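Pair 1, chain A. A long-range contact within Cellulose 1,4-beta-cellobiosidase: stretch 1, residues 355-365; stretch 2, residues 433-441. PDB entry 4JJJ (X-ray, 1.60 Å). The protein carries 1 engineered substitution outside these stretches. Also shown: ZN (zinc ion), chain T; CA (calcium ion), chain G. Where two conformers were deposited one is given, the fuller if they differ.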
# COMPACT_ATOMS: atom_id res chain seq x y z
N SER A 355 19.61 0.77 -0.90
CA SER A 355 18.26 0.11 -0.90
C SER A 355 18.04 -0.85 -2.09
O SER A 355 17.46 -1.91 -1.92
CB SER A 355 17.12 1.14 -0.85
OG SER A 355 15.84 0.53 -0.66
N PHE A 356 18.46 -0.44 -3.30
CA PHE A 356 18.36 -1.30 -4.48
C PHE A 356 18.98 -2.67 -4.18
O PHE A 356 18.38 -3.74 -4.39
CB PHE A 356 18.97 -0.59 -5.66
CG PHE A 356 19.01 -1.37 -6.95
CD1 PHE A 356 17.91 -2.04 -7.41
CD2 PHE A 356 20.14 -1.39 -7.76
CE1 PHE A 356 17.92 -2.73 -8.61
CE2 PHE A 356 20.17 -2.04 -8.96
CZ PHE A 356 19.06 -2.72 -9.40
N ASP A 357 20.23 -2.64 -3.74
CA ASP A 357 20.95 -3.85 -3.36
C ASP A 357 20.26 -4.61 -2.22
O ASP A 357 20.01 -5.83 -2.35
CB ASP A 357 22.37 -3.48 -2.94
CG ASP A 357 23.13 -4.61 -2.29
OD1 ASP A 357 23.21 -5.65 -2.97
OD2 ASP A 357 23.55 -4.45 -1.08
N ARG A 358 19.94 -3.90 -1.14
CA ARG A 358 19.37 -4.51 0.02
C ARG A 358 17.99 -5.20 -0.29
O ARG A 358 17.69 -6.32 0.16
CB ARG A 358 19.14 -3.53 1.15
CG ARG A 358 18.87 -4.17 2.50
CD ARG A 358 20.07 -4.86 3.10
NE ARG A 358 21.23 -4.03 3.36
CZ ARG A 358 21.37 -3.33 4.51
NH1 ARG A 358 20.45 -3.28 5.43
NH2 ARG A 358 22.48 -2.66 4.73
N GLN A 359 17.19 -4.53 -1.13
CA GLN A 359 15.88 -5.09 -1.47
C GLN A 359 16.07 -6.38 -2.26
O GLN A 359 15.36 -7.36 -2.00
CB GLN A 359 15.08 -4.10 -2.30
CG GLN A 359 14.57 -2.88 -1.52
CD GLN A 359 13.62 -2.03 -2.34
OE1 GLN A 359 12.80 -2.50 -3.13
NE2 GLN A 359 13.85 -0.74 -2.24
N LEU A 360 17.02 -6.47 -3.21
CA LEU A 360 17.22 -7.69 -3.91
C LEU A 360 17.72 -8.79 -3.00
O LEU A 360 17.27 -9.97 -3.18
CB LEU A 360 18.19 -7.50 -5.08
CG LEU A 360 17.53 -6.76 -6.29
CD1 LEU A 360 18.66 -6.15 -7.15
CD2 LEU A 360 16.66 -7.75 -7.04
N GLU A 361 18.60 -8.51 -2.07
CA GLU A 361 19.05 -9.56 -1.10
C GLU A 361 17.89 -10.06 -0.23
O GLU A 361 17.73 -11.25 -0.10
CB GLU A 361 20.09 -8.98 -0.18
CG GLU A 361 21.40 -8.74 -0.86
CD GLU A 361 22.53 -8.43 0.12
OE1 GLU A 361 22.45 -8.76 1.30
OE2 GLU A 361 23.55 -7.77 -0.26
N PHE A 362 17.05 -9.12 0.23
CA PHE A 362 15.86 -9.44 1.03
C PHE A 362 14.89 -10.35 0.31
O PHE A 362 14.49 -11.38 0.84
CB PHE A 362 15.15 -8.11 1.35
CG PHE A 362 13.93 -8.16 2.17
CD1 PHE A 362 13.95 -8.50 3.49
CD2 PHE A 362 12.73 -7.62 1.67
CE1 PHE A 362 12.81 -8.41 4.28
CE2 PHE A 362 11.61 -7.54 2.49
CZ PHE A 362 11.63 -7.92 3.77
N LEU A 363 14.58 -10.05 -0.97
CA LEU A 363 13.68 -10.84 -1.71
C LEU A 363 14.20 -12.28 -1.96
O LEU A 363 13.49 -13.26 -1.95
CB LEU A 363 13.38 -10.12 -3.00
CG LEU A 363 12.61 -8.83 -2.95
CD1 LEU A 363 12.42 -8.24 -4.34
CD2 LEU A 363 11.24 -8.98 -2.22
N GLN A 364 15.51 -12.39 -2.16
CA GLN A 364 16.15 -13.68 -2.38
C GLN A 364 16.17 -14.49 -1.06
O GLN A 364 15.87 -15.70 -1.09
CB GLN A 364 17.55 -13.51 -2.95
CG GLN A 364 18.22 -14.80 -3.31
CD GLN A 364 17.50 -15.69 -4.33
OE1 GLN A 364 17.78 -15.66 -5.50
NE2 GLN A 364 16.49 -16.45 -3.93
N TRP A 365 16.47 -13.83 0.04
CA TRP A 365 16.46 -14.43 1.37
C TRP A 365 15.09 -15.01 1.66
O TRP A 365 14.95 -16.09 2.27
CB TRP A 365 16.83 -13.41 2.40
CG TRP A 365 16.63 -13.85 3.83
CD1 TRP A 365 17.22 -14.89 4.47
CD2 TRP A 365 15.75 -13.23 4.79
NE1 TRP A 365 16.76 -14.98 5.75
CE2 TRP A 365 15.90 -13.95 6.01
CE3 TRP A 365 14.91 -12.13 4.75
CZ2 TRP A 365 15.17 -13.64 7.13
CZ3 TRP A 365 14.15 -11.84 5.88
CH2 TRP A 365 14.30 -12.54 7.07
N GLY A 433 18.59 -6.87 -17.54
CA GLY A 433 19.05 -8.20 -17.45
C GLY A 433 19.59 -8.63 -16.07
O GLY A 433 20.20 -9.75 -15.96
N ASP A 434 19.36 -7.85 -15.03
CA ASP A 434 19.93 -8.03 -13.69
C ASP A 434 19.93 -9.52 -13.30
O ASP A 434 18.86 -10.13 -13.13
CB ASP A 434 19.17 -7.19 -12.66
CG ASP A 434 19.89 -7.11 -11.34
OD1 ASP A 434 20.02 -8.17 -10.66
OD2 ASP A 434 20.28 -5.96 -11.00
N ALA A 435 21.11 -10.08 -13.15
CA ALA A 435 21.25 -11.53 -12.85
C ALA A 435 20.59 -11.92 -11.52
O ALA A 435 20.22 -13.08 -11.36
CB ALA A 435 22.71 -11.91 -12.81
N ARG A 436 20.55 -11.01 -10.59
CA ARG A 436 19.94 -11.24 -9.27
C ARG A 436 18.44 -11.39 -9.48
O ARG A 436 17.79 -12.34 -8.93
CB ARG A 436 20.23 -10.14 -8.25
CG ARG A 436 21.77 -9.94 -8.06
CD ARG A 436 22.08 -8.62 -7.36
NE ARG A 436 21.78 -7.49 -8.19
CZ ARG A 436 22.10 -6.22 -7.91
NH1 ARG A 436 22.71 -5.97 -6.77
NH2 ARG A 436 21.69 -5.22 -8.70
N ALA A 437 17.86 -10.46 -10.17
CA ALA A 437 16.42 -10.59 -10.56
C ALA A 437 16.12 -11.87 -11.29
O ALA A 437 15.15 -12.55 -11.03
CB ALA A 437 16.00 -9.41 -11.35
N GLU A 438 17.01 -12.20 -12.24
CA GLU A 438 16.84 -13.42 -13.05
C GLU A 438 16.80 -14.68 -12.16
O GLU A 438 15.91 -15.53 -12.36
CB GLU A 438 18.02 -13.53 -14.00
CG GLU A 438 17.90 -14.67 -14.96
CD GLU A 438 19.07 -14.79 -15.92
OE1 GLU A 438 20.08 -14.21 -15.78
OE2 GLU A 438 18.91 -15.53 -16.86
N ALA A 439 17.67 -14.73 -11.15
CA ALA A 439 17.68 -15.92 -10.28
C ALA A 439 16.41 -16.06 -9.53
O ALA A 439 15.90 -17.18 -9.40
CB ALA A 439 18.85 -15.90 -9.36
N ILE A 440 15.87 -14.95 -8.99
CA ILE A 440 14.56 -15.03 -8.32
C ILE A 440 13.47 -15.50 -9.27
O ILE A 440 12.64 -16.43 -8.96
CB ILE A 440 14.23 -13.64 -7.70
CG1 ILE A 440 15.19 -13.26 -6.62
CG2 ILE A 440 12.81 -13.69 -7.11
CD1 ILE A 440 15.13 -11.82 -6.18
N LEU A 441 13.39 -14.86 -10.44
CA LEU A 441 12.39 -15.18 -11.43
C LEU A 441 12.46 -16.62 -11.93
O LEU A 441 11.43 -17.31 -12.10
CB LEU A 441 12.59 -14.24 -12.59
CG LEU A 441 12.17 -12.82 -12.31
CD1 LEU A 441 12.82 -11.85 -13.30
CD2 LEU A 441 10.66 -12.69 -12.42
ZN ZN T . 24.20 -7.10 -2.01
CA CA G . 17.97 -17.95 -16.41
O HOH W 1 21.52 -7.44 -4.11
O HOH W 2 26.16 -6.61 -1.66
O HOH W 3 18.69 -13.36 -6.52
O HOH W 4 17.75 -18.02 -6.84
O HOH W 5 17.28 -18.23 -18.66
O HOH W 6 19.44 -19.44 -17.11
O HOH W 7 16.17 -16.66 -17.40

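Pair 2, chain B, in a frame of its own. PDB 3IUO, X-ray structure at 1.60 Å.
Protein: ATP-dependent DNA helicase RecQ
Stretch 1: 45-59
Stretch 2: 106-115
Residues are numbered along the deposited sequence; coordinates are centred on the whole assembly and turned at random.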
# COMPACT_ATOMS: atom_id res chain seq x y z
N ASP B 45 16.74 3.91 16.66
CA ASP B 45 17.49 3.02 15.78
C ASP B 45 17.00 3.25 14.35
O ASP B 45 15.99 3.95 14.14
CB ASP B 45 17.48 1.54 16.22
CG ASP B 45 16.12 0.89 16.14
OD1 ASP B 45 15.95 -0.20 16.74
OD2 ASP B 45 15.23 1.42 15.46
N PHE B 46 17.72 2.72 13.37
CA PHE B 46 17.41 3.05 11.98
C PHE B 46 15.98 2.68 11.56
O PHE B 46 15.26 3.50 10.98
CB PHE B 46 18.46 2.48 11.01
CG PHE B 46 18.44 3.15 9.67
CD1 PHE B 46 18.94 4.43 9.52
CD2 PHE B 46 17.91 2.50 8.56
CE1 PHE B 46 18.90 5.07 8.29
CE2 PHE B 46 17.87 3.13 7.33
CZ PHE B 46 18.37 4.41 7.19
N PRO B 47 15.55 1.44 11.88
CA PRO B 47 14.18 1.10 11.48
C PRO B 47 13.11 1.97 12.13
O PRO B 47 12.09 2.26 11.48
CB PRO B 47 14.05 -0.35 11.95
CG PRO B 47 15.42 -0.85 11.96
CD PRO B 47 16.25 0.28 12.44
N GLU B 48 13.34 2.40 13.37
CA GLU B 48 12.42 3.34 14.02
C GLU B 48 12.40 4.67 13.29
O GLU B 48 11.35 5.28 13.15
CB GLU B 48 12.81 3.57 15.48
CG GLU B 48 12.56 2.39 16.42
CD GLU B 48 13.22 2.55 17.80
OE1 GLU B 48 14.21 3.30 17.94
OE2 GLU B 48 12.76 1.88 18.75
N LEU B 49 13.56 5.14 12.83
CA LEU B 49 13.58 6.37 12.03
C LEU B 49 12.77 6.19 10.74
O LEU B 49 11.96 7.05 10.38
CB LEU B 49 15.01 6.83 11.74
CG LEU B 49 15.05 8.08 10.86
CD1 LEU B 49 14.31 9.27 11.48
CD2 LEU B 49 16.46 8.40 10.54
N LEU B 50 12.97 5.06 10.06
CA LEU B 50 12.22 4.76 8.86
C LEU B 50 10.72 4.83 9.11
O LEU B 50 9.98 5.36 8.27
CB LEU B 50 12.61 3.40 8.26
CG LEU B 50 14.01 3.29 7.65
CD1 LEU B 50 14.30 1.84 7.28
CD2 LEU B 50 14.20 4.19 6.45
N SER B 51 10.28 4.30 10.26
CA SER B 51 8.86 4.34 10.60
C SER B 51 8.35 5.77 10.73
O SER B 51 7.26 6.09 10.28
CB SER B 51 8.56 3.53 11.83
OG SER B 51 8.83 2.16 11.60
N GLU B 52 9.15 6.64 11.35
CA GLU B 52 8.76 8.05 11.46
C GLU B 52 8.72 8.76 10.11
O GLU B 52 7.79 9.53 9.83
CB GLU B 52 9.70 8.81 12.39
CG GLU B 52 9.78 8.25 13.79
CD GLU B 52 8.52 8.45 14.62
OE1 GLU B 52 7.67 9.30 14.25
OE2 GLU B 52 8.39 7.78 15.66
N VAL B 53 9.71 8.49 9.27
CA VAL B 53 9.75 9.10 7.91
C VAL B 53 8.54 8.58 7.09
O VAL B 53 7.91 9.33 6.38
CB VAL B 53 11.08 8.80 7.22
CG1 VAL B 53 11.03 9.26 5.77
CG2 VAL B 53 12.22 9.48 7.97
N GLU B 54 8.19 7.29 7.23
CA GLU B 54 6.98 6.79 6.59
C GLU B 54 5.70 7.54 7.04
O GLU B 54 4.89 7.96 6.21
CB GLU B 54 6.82 5.29 6.81
CG GLU B 54 7.88 4.52 6.03
CD GLU B 54 8.14 3.07 6.50
OE1 GLU B 54 7.67 2.64 7.58
OE2 GLU B 54 8.86 2.35 5.80
N THR B 55 5.55 7.72 8.35
CA THR B 55 4.42 8.47 8.90
C THR B 55 4.34 9.88 8.27
O THR B 55 3.26 10.34 7.80
CB THR B 55 4.55 8.53 10.42
OG1 THR B 55 4.41 7.20 10.96
CG2 THR B 55 3.47 9.42 10.99
N ILE B 56 5.50 10.53 8.19
CA ILE B 56 5.60 11.86 7.57
C ILE B 56 5.13 11.83 6.10
O ILE B 56 4.33 12.67 5.66
CB ILE B 56 7.05 12.38 7.67
CG1 ILE B 56 7.34 12.75 9.12
CG2 ILE B 56 7.32 13.58 6.71
CD1 ILE B 56 8.86 12.86 9.40
N VAL B 57 5.64 10.87 5.35
CA VAL B 57 5.29 10.76 3.94
C VAL B 57 3.79 10.43 3.77
O VAL B 57 3.11 11.02 2.92
CB VAL B 57 6.16 9.70 3.29
CG1 VAL B 57 5.64 9.33 1.87
CG2 VAL B 57 7.57 10.22 3.21
N TYR B 58 3.26 9.52 4.61
CA TYR B 58 1.83 9.23 4.51
C TYR B 58 0.96 10.44 4.74
O TYR B 58 -0.14 10.52 4.21
CB TYR B 58 1.42 8.14 5.50
CG TYR B 58 2.10 6.79 5.34
CD1 TYR B 58 2.76 6.41 4.14
CD2 TYR B 58 2.11 5.89 6.40
CE1 TYR B 58 3.38 5.15 4.02
CE2 TYR B 58 2.74 4.64 6.30
CZ TYR B 58 3.37 4.29 5.10
OH TYR B 58 3.95 3.05 5.04
N SER B 59 1.43 11.38 5.57
CA SER B 59 0.69 12.60 5.90
C SER B 59 0.68 13.65 4.78
O SER B 59 -0.08 14.64 4.85
CB SER B 59 1.22 13.19 7.20
OG SER B 59 2.34 14.02 6.94
N GLU B 106 15.00 -5.36 3.61
CA GLU B 106 13.84 -4.58 4.02
C GLU B 106 14.19 -3.08 4.09
O GLU B 106 13.41 -2.25 3.62
CB GLU B 106 13.34 -5.05 5.38
CG GLU B 106 12.00 -4.41 5.79
CD GLU B 106 11.43 -5.01 7.06
OE1 GLU B 106 10.74 -4.29 7.81
OE2 GLU B 106 11.66 -6.21 7.32
N GLU B 107 15.35 -2.75 4.64
CA GLU B 107 15.75 -1.34 4.69
C GLU B 107 15.93 -0.68 3.32
O GLU B 107 15.52 0.48 3.12
CB GLU B 107 16.98 -1.14 5.56
CG GLU B 107 16.64 -1.33 7.02
CD GLU B 107 17.82 -1.20 7.94
OE1 GLU B 107 18.88 -0.72 7.49
OE2 GLU B 107 17.68 -1.58 9.12
N GLU B 108 16.54 -1.40 2.38
CA GLU B 108 16.68 -0.84 1.03
C GLU B 108 15.32 -0.57 0.41
O GLU B 108 15.11 0.50 -0.16
CB GLU B 108 17.44 -1.80 0.13
CG GLU B 108 18.92 -1.83 0.35
CD GLU B 108 19.59 -2.89 -0.51
OE1 GLU B 108 19.27 -4.10 -0.34
OE2 GLU B 108 20.42 -2.51 -1.36
N ILE B 109 14.42 -1.53 0.56
CA ILE B 109 13.09 -1.47 -0.03
C ILE B 109 12.29 -0.36 0.63
O ILE B 109 11.63 0.43 -0.08
CB ILE B 109 12.35 -2.82 0.07
CG1 ILE B 109 13.03 -3.86 -0.83
CG2 ILE B 109 10.89 -2.64 -0.35
CD1 ILE B 109 12.55 -5.28 -0.57
N ARG B 110 12.36 -0.26 1.96
CA ARG B 110 11.68 0.83 2.66
C ARG B 110 12.16 2.22 2.22
O ARG B 110 11.34 3.13 2.04
CB ARG B 110 11.80 0.70 4.18
CG ARG B 110 11.00 -0.47 4.68
CD ARG B 110 11.24 -0.69 6.16
NE ARG B 110 10.52 0.29 6.98
CZ ARG B 110 10.62 0.38 8.30
NH1 ARG B 110 11.47 -0.40 8.96
NH2 ARG B 110 9.89 1.25 8.97
N LEU B 111 13.48 2.41 2.07
CA LEU B 111 14.03 3.68 1.61
C LEU B 111 13.51 4.07 0.23
O LEU B 111 13.12 5.23 0.00
CB LEU B 111 15.57 3.64 1.59
CG LEU B 111 16.19 3.78 2.99
CD1 LEU B 111 17.71 3.47 2.94
CD2 LEU B 111 16.00 5.19 3.60
N VAL B 112 13.53 3.14 -0.71
CA VAL B 112 13.14 3.48 -2.06
C VAL B 112 11.63 3.72 -2.09
O VAL B 112 11.19 4.58 -2.85
CB VAL B 112 13.56 2.42 -3.09
CG1 VAL B 112 13.13 2.81 -4.51
CG2 VAL B 112 15.06 2.28 -3.04
N ARG B 113 10.89 2.97 -1.27
CA ARG B 113 9.43 3.14 -1.20
C ARG B 113 9.10 4.56 -0.68
O ARG B 113 8.17 5.19 -1.19
CB ARG B 113 8.86 2.06 -0.28
CG ARG B 113 7.34 2.12 -0.09
CD ARG B 113 6.83 0.95 0.71
NE ARG B 113 5.39 1.07 0.96
CZ ARG B 113 4.88 1.68 2.02
NH1 ARG B 113 5.69 2.24 2.92
NH2 ARG B 113 3.57 1.77 2.16
N ILE B 114 9.84 5.05 0.30
CA ILE B 114 9.68 6.46 0.77
C ILE B 114 9.87 7.43 -0.38
O ILE B 114 9.04 8.33 -0.60
CB ILE B 114 10.63 6.78 1.95
CG1 ILE B 114 10.13 6.05 3.21
CG2 ILE B 114 10.79 8.29 2.17
CD1 ILE B 114 11.23 5.82 4.23
N LYS B 115 10.96 7.25 -1.13
CA LYS B 115 11.26 8.11 -2.27
C LYS B 115 10.09 8.08 -3.28
O LYS B 115 9.60 9.12 -3.75
CB LYS B 115 12.54 7.60 -2.92
CG LYS B 115 12.85 8.27 -4.26
CD LYS B 115 14.13 7.70 -4.81
CE LYS B 115 14.29 8.00 -6.30
NZ LYS B 115 14.48 9.47 -6.56
O HOH W 8 8.70 2.53 3.16
O HOH W 9 1.63 1.46 4.18

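Pair 1 and pair 2 share one arrangement: two helices packed side by side and running nearly parallel, with N-to-C directions 19° apart in pair 1 and 21° in pair 2 and axes approaching to 10.2 Å and 10.4 Å. Superposing N, CA and C of 14 central residues gives an RMSD of 0.5 Å. The register agrees as well: A:Leu360 lies nearest A:Arg436 as B:Leu50 does B:Arg110, and A:Gln364 lies nearest A:Ile440 as B:Glu54 does B:Ile114. Summed over both sides, the contact buries 386 Å² in pair 1 and 665 Å² in pair 2.

Two matched positions are nearly identical. A:Leu360 and B:Leu50 share rotamer mt, and their side-chain centres fall 0.4 Å apart; A:Ile440 and B:Ile114, also both mt, differ by 0.5 Å. Their neighbours differ. At A:Ala437 the small side chain leaves A:Leu360 CD2 closest to the backbone, 4.3 Å from A:Ala437 N, whereas the matching B:Leu111 reaches across, its CD2 3.5 Å from B:Leu50 CD2. A:Leu363 meets the isoleucine through its CB, 4.0 Å from A:Ile440 CD1; the matching B:Val53 places CG1 3.7 Å from B:Ile114 CG2.

The matched arginines, A:Arg436 and B:Arg110, both point toward the other helix and lay one guanidinium face against the matched leucine (A:Leu360 CD1 to A:Arg436 CZ, 3.5 Å; B:Leu50 CB to B:Arg110 NH2, 3.5 Å). They diverge at chi3, m in pair 1 and p in pair 2. A:Arg436 turns back to its own stretch, where A:Asp434 caps the helix: A:Arg436 NE donates to A:Asp434 OD1 (3.1 Å), and A:Arg436 NH2 forms a salt bridge with A:Asp434 OD2 (2.8 Å). B:Arg110 instead spends its charge across the contact, with NE donating to B:Glu54 OE2 (2.9 Å) and NH2 to B:Glu54 OE1 (3.0 Å) in a salt bridge, while NH2 also donates to B:Ser51 OG (3.0 Å). Pair 1 has no direct hydrogen bond between its stretches.

The position of that glutamate holds A:Gln364 in pair 1. Both side chains leave CA sideways and bring their ends nearer, but A:Gln364 has chi1 t and B:Glu54 chi1 m. A:Gln364 OE1 packs 3.7 Å from A:Ile440 CG1 and reaches the other helix's backbone through water 3, which donates to A:Gln364 OE1 (2.7 Å) and A:Arg436 O (2.8 Å). Water 8 of pair 2 donates to B:Glu54 OE2 (2.7 Å) and B:Arg110 O (2.9 Å). A:Ala439 CB lies 4.0 Å from A:Gln364 OE1; the matching B:Arg113 brings its end nearer, with NH1 4.3 Å from B:Glu54 OE2, beyond a salt bridge. In pair 2, B:Arg113 NH1 also donates to B:Tyr58 OH (2.9 Å).

At the phenylalanine position, A:Phe356 CE2 lies 3.5 Å from A:Arg436 NH2, while B:Phe46 CD2 lies 3.5 Å from B:Glu107 OE1. Beside it, A:Asp357 OD1 binds zinc (2.0 Å) and accepts a hydrogen bond from water 1 (2.7 Å), whereas B:Pro47 CG packs 3.7 Å from B:Glu107 OE2.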